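Local coordinates for heme peroxidase (Bacteroides thetaiotaomicron, PDB 2GVK), which probably uses hydrogen peroxide to oxidise dyes and other substrates at a heme, as a dye-decolorizing peroxidase, at residues Val190-His195 and Gly260-Gly265; Gly184-Phe189 and Ile264-Thr269. All blocks are in the same frame, centred on the assembly; numbering follows the deposited sequence.

Contact 1 (Val190-His195 and Gly260-Gly265)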
loop_
_atom_site.group_PDB
_atom_site.type_symbol
_atom_site.label_atom_id
_atom_site.label_comp_id
_atom_site.label_asym_id
_atom_site.label_seq_id
_atom_site.Cartn_x
_atom_site.Cartn_y
_atom_site.Cartn_z
ATOM N N VAL A 190 -31.135 12.834 1.591
ATOM C CA VAL A 190 -29.990 13.605 2.004
ATOM C C VAL A 190 -30.399 14.796 2.889
ATOM O O VAL A 190 -31.470 15.408 2.700
ATOM C CB VAL A 190 -29.172 14.133 0.779
ATOM C CG1 VAL A 190 -28.585 12.968 -0.021
ATOM C CG2 VAL A 190 -30.025 15.036 -0.085
ATOM N N GLN A 191 -29.552 15.079 3.897
ATOM C CA GLN A 191 -29.672 16.279 4.725
ATOM C C GLN A 191 -28.317 16.812 5.039
ATOM O O GLN A 191 -27.459 16.067 5.521
ATOM C CB GLN A 191 -30.339 15.976 6.067
ATOM C CG GLN A 191 -31.707 15.522 6.025
ATOM C CD GLN A 191 -32.203 15.143 7.408
ATOM O OE1 GLN A 191 -31.719 14.175 8.003
ATOM N NE2 GLN A 191 -33.170 15.915 7.936
ATOM N N LYS A 192 -28.142 18.116 4.877
ATOM C CA LYS A 192 -26.956 18.806 5.411
ATOM C C LYS A 192 -27.248 19.302 6.819
ATOM O O LYS A 192 -28.243 20.018 7.041
ATOM C CB LYS A 192 -26.573 19.998 4.555
ATOM C CG LYS A 192 -25.891 19.652 3.321
ATOM C CD LYS A 192 -25.704 20.902 2.419
ATOM C CE LYS A 192 -24.648 21.815 2.944
ATOM N NZ LYS A 192 -24.481 23.029 2.039
ATOM N N TYR A 193 -26.399 18.903 7.766
ATOM C CA TYR A 193 -26.469 19.377 9.136
ATOM C C TYR A 193 -25.294 20.294 9.446
ATOM O O TYR A 193 -24.156 19.982 9.101
ATOM C CB TYR A 193 -26.432 18.216 10.111
ATOM C CG TYR A 193 -27.706 17.426 10.206
ATOM C CD1 TYR A 193 -28.708 17.792 11.109
ATOM C CD2 TYR A 193 -27.907 16.296 9.423
ATOM C CE1 TYR A 193 -29.874 17.024 11.240
ATOM C CE2 TYR A 193 -29.073 15.542 9.528
ATOM C CZ TYR A 193 -30.055 15.916 10.442
ATOM O OH TYR A 193 -31.237 15.165 10.546
ATOM N N ILE A 194 -25.583 21.423 10.068
ATOM C CA ILE A 194 -24.536 22.330 10.578
ATOM C C ILE A 194 -24.459 22.176 12.086
ATOM O O ILE A 194 -25.478 22.234 12.771
ATOM C CB ILE A 194 -24.839 23.786 10.214
ATOM C CG1 ILE A 194 -24.990 23.931 8.680
ATOM C CG2 ILE A 194 -23.749 24.725 10.747
ATOM C CD1 ILE A 194 -23.761 23.536 7.892
ATOM N N HIS A 195 -23.251 21.964 12.605
ATOM C CA HIS A 195 -23.063 21.714 14.031
ATOM C C HIS A 195 -22.688 22.940 14.792
ATOM O O HIS A 195 -22.032 23.858 14.252
ATOM C CB HIS A 195 -21.988 20.664 14.241
ATOM C CG HIS A 195 -22.337 19.343 13.686
ATOM N ND1 HIS A 195 -23.400 18.595 14.158
ATOM C CD2 HIS A 195 -21.809 18.640 12.654
ATOM C CE1 HIS A 195 -23.482 17.476 13.465
ATOM N NE2 HIS A 195 -22.543 17.488 12.536
ATOM N N GLY A 260 -19.849 20.564 9.579
ATOM C CA GLY A 260 -21.098 19.897 9.224
ATOM C C GLY A 260 -21.015 18.404 8.974
ATOM O O GLY A 260 -19.939 17.817 8.904
ATOM N N THR A 261 -22.196 17.791 8.921
ATOM C CA THR A 261 -22.365 16.403 8.566
ATOM C C THR A 261 -23.320 16.348 7.382
ATOM O O THR A 261 -24.403 16.953 7.413
ATOM C CB THR A 261 -22.985 15.602 9.731
ATOM O OG1 THR A 261 -22.039 15.471 10.783
ATOM C CG2 THR A 261 -23.411 14.229 9.274
ATOM N N TYR A 262 -22.914 15.661 6.324
ATOM C CA TYR A 262 -23.791 15.420 5.208
ATOM C C TYR A 262 -24.378 14.028 5.367
ATOM O O TYR A 262 -23.682 13.025 5.211
ATOM C CB TYR A 262 -23.026 15.555 3.867
ATOM C CG TYR A 262 -23.925 15.835 2.668
ATOM C CD1 TYR A 262 -24.731 14.832 2.138
ATOM C CD2 TYR A 262 -23.993 17.106 2.089
ATOM C CE1 TYR A 262 -25.572 15.075 1.094
ATOM C CE2 TYR A 262 -24.839 17.355 1.019
ATOM C CZ TYR A 262 -25.644 16.325 0.543
ATOM O OH TYR A 262 -26.492 16.533 -0.535
ATOM N N PHE A 263 -25.635 13.983 5.796
ATOM C CA PHE A 263 -26.345 12.737 5.948
ATOM C C PHE A 263 -26.831 12.241 4.621
ATOM O O PHE A 263 -27.438 13.000 3.839
ATOM C CB PHE A 263 -27.550 12.915 6.879
ATOM C CG PHE A 263 -28.455 11.727 6.912
ATOM C CD1 PHE A 263 -28.147 10.643 7.684
ATOM C CD2 PHE A 263 -29.557 11.655 6.096
ATOM C CE1 PHE A 263 -28.976 9.477 7.675
ATOM C CE2 PHE A 263 -30.380 10.495 6.091
ATOM C CZ PHE A 263 -30.077 9.437 6.898
ATOM N N ILE A 264 -26.588 10.961 4.346
ATOM C CA ILE A 264 -27.167 10.317 3.196
ATOM C C ILE A 264 -27.566 8.888 3.599
ATOM O O ILE A 264 -26.776 8.152 4.179
ATOM C CB ILE A 264 -26.195 10.334 1.980
ATOM C CG1 ILE A 264 -26.837 9.692 0.772
ATOM C CG2 ILE A 264 -24.863 9.649 2.333
ATOM C CD1 ILE A 264 -26.178 10.042 -0.508
ATOM N N GLY A 265 -28.823 8.544 3.348
ATOM C CA GLY A 265 -29.379 7.267 3.754
ATOM C C GLY A 265 -30.106 6.601 2.613
ATOM O O GLY A 265 -31.032 7.190 2.026
#
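The ring of Tyr262 fills the hollow between the side chains of Lys192 and Val190 on the neighbouring strand. Lys192 CG, where the chain bends about CG-CD, lies 3.4 Å from Tyr262 CD2, while Tyr262 CE1 takes Val190 CB at 3.7 Å. Tyr262 CG is anti to its backbone N (chi1 -158°), which swings the ring back over the partner strand, between these two aliphatic stems. Lysine suits the place because its methylenes pack obliquely against the ring while NZ runs on to a salt bridge with Asp140. Beyond the ring, Val190 CG1 and Ile264 CG1 lie side by side, 3.8 Å apart. The other face is built from Gln191, Tyr193, Thr261 and Phe263. Tyr193 CE2 rests against Phe263 CB at 4.0 Å, and Tyr193 OH bonds to Gln191 OE1 at 2.8 Å from above the amide plane, joining two residues that stand on the same face of one strand. At the far end His195 meets Thr261 at its ring edge: His195 NE2 and Thr261 OG1 are 2.7 Å apart in a nearly straight hydrogen bond. Gly260, without a side chain, lets its CA come within 3.1 Å of Tyr193 O. Paired backbone bonds at Gln191–Phe263 and Tyr193–Thr261 set the register, and helix 270-281 covers Gln191, Tyr193 and Phe263. This is a regular antiparallel strand pair in the C-terminal half of the beta-barrel of dimeric alpha+beta type found in dye-decolorizing peroxidases.

Contact 2 (Gly184-Phe189 and Ile264-Thr269). With EDO (1,2-ethanediol), chain K.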
loop_
_atom_site.group_PDB
_atom_site.type_symbol
_atom_site.label_atom_id
_atom_site.label_comp_id
_atom_site.label_asym_id
_atom_site.label_seq_id
_atom_site.Cartn_x
_atom_site.Cartn_y
_atom_site.Cartn_z
ATOM N N GLY A 184 -34.608 -3.366 -7.457
ATOM C CA GLY A 184 -33.214 -3.025 -7.765
ATOM C C GLY A 184 -32.931 -1.543 -7.556
ATOM O O GLY A 184 -31.791 -1.116 -7.612
ATOM N N GLY A 185 -33.987 -0.747 -7.358
ATOM C CA GLY A 185 -33.828 0.672 -7.090
ATOM C C GLY A 185 -33.665 0.943 -5.588
ATOM O O GLY A 185 -33.674 0.010 -4.762
ATOM N N SER A 186 -33.559 2.218 -5.234
ATOM C CA SER A 186 -33.390 2.613 -3.843
ATOM C C SER A 186 -33.949 4.013 -3.609
ATOM O O SER A 186 -33.955 4.840 -4.515
ATOM C CB SER A 186 -31.891 2.592 -3.472
ATOM O OG SER A 186 -31.684 2.944 -2.107
ATOM N N TYR A 187 -34.419 4.262 -2.392
ATOM C CA TYR A 187 -34.803 5.595 -1.957
ATOM C C TYR A 187 -33.680 6.179 -1.171
ATOM O O TYR A 187 -33.299 5.629 -0.115
ATOM C CB TYR A 187 -36.065 5.546 -1.072
ATOM C CG TYR A 187 -37.296 5.054 -1.790
ATOM C CD1 TYR A 187 -38.024 5.899 -2.593
ATOM C CD2 TYR A 187 -37.752 3.737 -1.626
ATOM C CE1 TYR A 187 -39.170 5.445 -3.266
ATOM C CE2 TYR A 187 -38.896 3.290 -2.261
ATOM C CZ TYR A 187 -39.578 4.133 -3.110
ATOM O OH TYR A 187 -40.737 3.699 -3.742
ATOM N N VAL A 188 -33.140 7.306 -1.639
ATOM C CA VAL A 188 -32.058 7.971 -0.930
ATOM C C VAL A 188 -32.480 9.339 -0.433
ATOM O O VAL A 188 -33.115 10.108 -1.142
ATOM C CB VAL A 188 -30.733 8.063 -1.812
ATOM C CG1 VAL A 188 -30.938 8.927 -2.990
ATOM C CG2 VAL A 188 -29.579 8.557 -0.985
ATOM N N PHE A 189 -32.172 9.604 0.825
ATOM C CA PHE A 189 -32.524 10.849 1.441
ATOM C C PHE A 189 -31.258 11.545 1.905
ATOM O O PHE A 189 -30.385 10.917 2.469
ATOM C CB PHE A 189 -33.482 10.601 2.625
ATOM C CG PHE A 189 -34.081 11.846 3.189
ATOM C CD1 PHE A 189 -35.038 12.534 2.497
ATOM C CD2 PHE A 189 -33.698 12.312 4.452
ATOM C CE1 PHE A 189 -35.575 13.681 3.009
ATOM C CE2 PHE A 189 -34.261 13.457 4.973
ATOM C CZ PHE A 189 -35.187 14.129 4.268
ATOM N N ILE A 264 -26.588 10.961 4.346
ATOM C CA ILE A 264 -27.167 10.317 3.196
ATOM C C ILE A 264 -27.566 8.888 3.599
ATOM O O ILE A 264 -26.776 8.152 4.179
ATOM C CB ILE A 264 -26.195 10.334 1.980
ATOM C CG1 ILE A 264 -26.837 9.692 0.772
ATOM C CG2 ILE A 264 -24.863 9.649 2.333
ATOM C CD1 ILE A 264 -26.178 10.042 -0.508
ATOM N N GLY A 265 -28.823 8.544 3.348
ATOM C CA GLY A 265 -29.379 7.267 3.754
ATOM C C GLY A 265 -30.106 6.601 2.613
ATOM O O GLY A 265 -31.032 7.190 2.026
ATOM N N TYR A 266 -29.639 5.414 2.247
ATOM C CA TYR A 266 -30.257 4.594 1.211
ATOM C C TYR A 266 -31.186 3.556 1.842
ATOM O O TYR A 266 -30.802 2.837 2.814
ATOM C CB TYR A 266 -29.187 3.866 0.405
ATOM C CG TYR A 266 -28.303 4.748 -0.440
ATOM C CD1 TYR A 266 -28.655 5.060 -1.742
ATOM C CD2 TYR A 266 -27.098 5.227 0.042
ATOM C CE1 TYR A 266 -27.852 5.848 -2.544
ATOM C CE2 TYR A 266 -26.265 6.040 -0.763
ATOM C CZ TYR A 266 -26.640 6.321 -2.061
ATOM O OH TYR A 266 -25.829 7.092 -2.888
ATOM N N ALA A 267 -32.395 3.422 1.283
ATOM C CA ALA A 267 -33.415 2.532 1.876
ATOM C C ALA A 267 -34.229 1.818 0.833
ATOM O O ALA A 267 -34.647 2.419 -0.170
ATOM C CB ALA A 267 -34.334 3.315 2.761
ATOM N N SER A 268 -34.559 0.565 1.133
ATOM C CA SER A 268 -35.500 -0.222 0.334
ATOM C C SER A 268 -36.917 0.403 0.385
ATOM O O SER A 268 -37.731 0.192 -0.508
ATOM C CB SER A 268 -35.551 -1.668 0.850
ATOM O OG SER A 268 -36.033 -1.717 2.191
ATOM N N THR A 269 -37.217 1.061 1.497
ATOM C CA THR A 269 -38.478 1.765 1.674
ATOM C C THR A 269 -38.252 3.075 2.410
ATOM O O THR A 269 -37.700 3.097 3.517
ATOM C CB THR A 269 -39.553 0.882 2.441
ATOM O OG1 THR A 269 -40.712 1.669 2.735
ATOM C CG2 THR A 269 -38.993 0.313 3.734
HETATM C C1 EDO K . -36.683 -3.661 5.707
HETATM O O1 EDO K . -38.024 -3.323 5.276
HETATM C C2 EDO K . -36.106 -4.761 4.829
HETATM O O2 EDO K . -35.838 -4.249 3.517
#
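Val188 has CG1 between the backbone N and the carbonyl carbon (chi1 65°), which puts CG2 anti to N, and Tyr266 CG lies anti to its carbonyl carbon (chi1 -67°); together they lay the valine methyl over the tyrosine ring. In this CH-pi contact Val188 CG2 lies over one face, a little toward the rim, 3.7 Å from the centroid of the Tyr266 ring and 16° off its normal. The branch at CB suits the place: Val188 CB lies 3.7 Å from Tyr266 CD1, and Val188 CG2 reaches on over the ring to Ile264 CG1, 3.4 Å away and tighter than usual for carbons. Ser186 OG reaches the edge of the Tyr266 ring, 3.7 Å from Tyr266 CB, while its hydrogen bond goes to Ala173 O. Tyrosine suits its place, the ring taking the methyl and the hydroxyl hydrogen-bonding to Thr68 and His112.

On the opposite face Tyr187, Phe189 and the small Ala267 lie under helix 270-281. Tyr187 CD2 comes 3.7 Å from Ser268 O, which sits near the ring plane, and Tyr187 OH bonds to Glu88 N. Gly265, opposite Phe189, has no side chain, and the Phe263 ring lies over this position, while the Phe189 ring leads away to meet Phe92 edge-to-face. Two hydrogen-bonded pairs, Tyr187–Ala267 and Phe189–Gly265, join the strands, backed by a CA-H...O contact of 3.2 Å between Val188 CA and Gly265 O. Past the pairing, Thr269 is the N-cap of the following helix, its OG1 also bonded to Glu88. Such an antiparallel strand pair, running into a helix that packs back on the sheet, is expected of a dimeric alpha+beta barrel half.

Contacts 1 and 2 are successive lengths of one antiparallel ladder between strands 186-195 and 258-267, sharing Ile264 and Gly265, with centres about 16 Å apart. Both are largely buried and neither is touched by another protein chain. They join directly where Phe263 CE2 packs against Phe189 O at 3.6 Å, and helix 270-281 covers one face of both. The chemistry shifts along the ladder. Contact 1 has a histidine–threonine side-chain bond between its strands and a lysine whose charge is paired with Asp140. In contact 2 the strands meet through apolar and CH-pi packing, its hydroxyls reach out to other strands, loops and helices, and Thr269 caps the helix that follows.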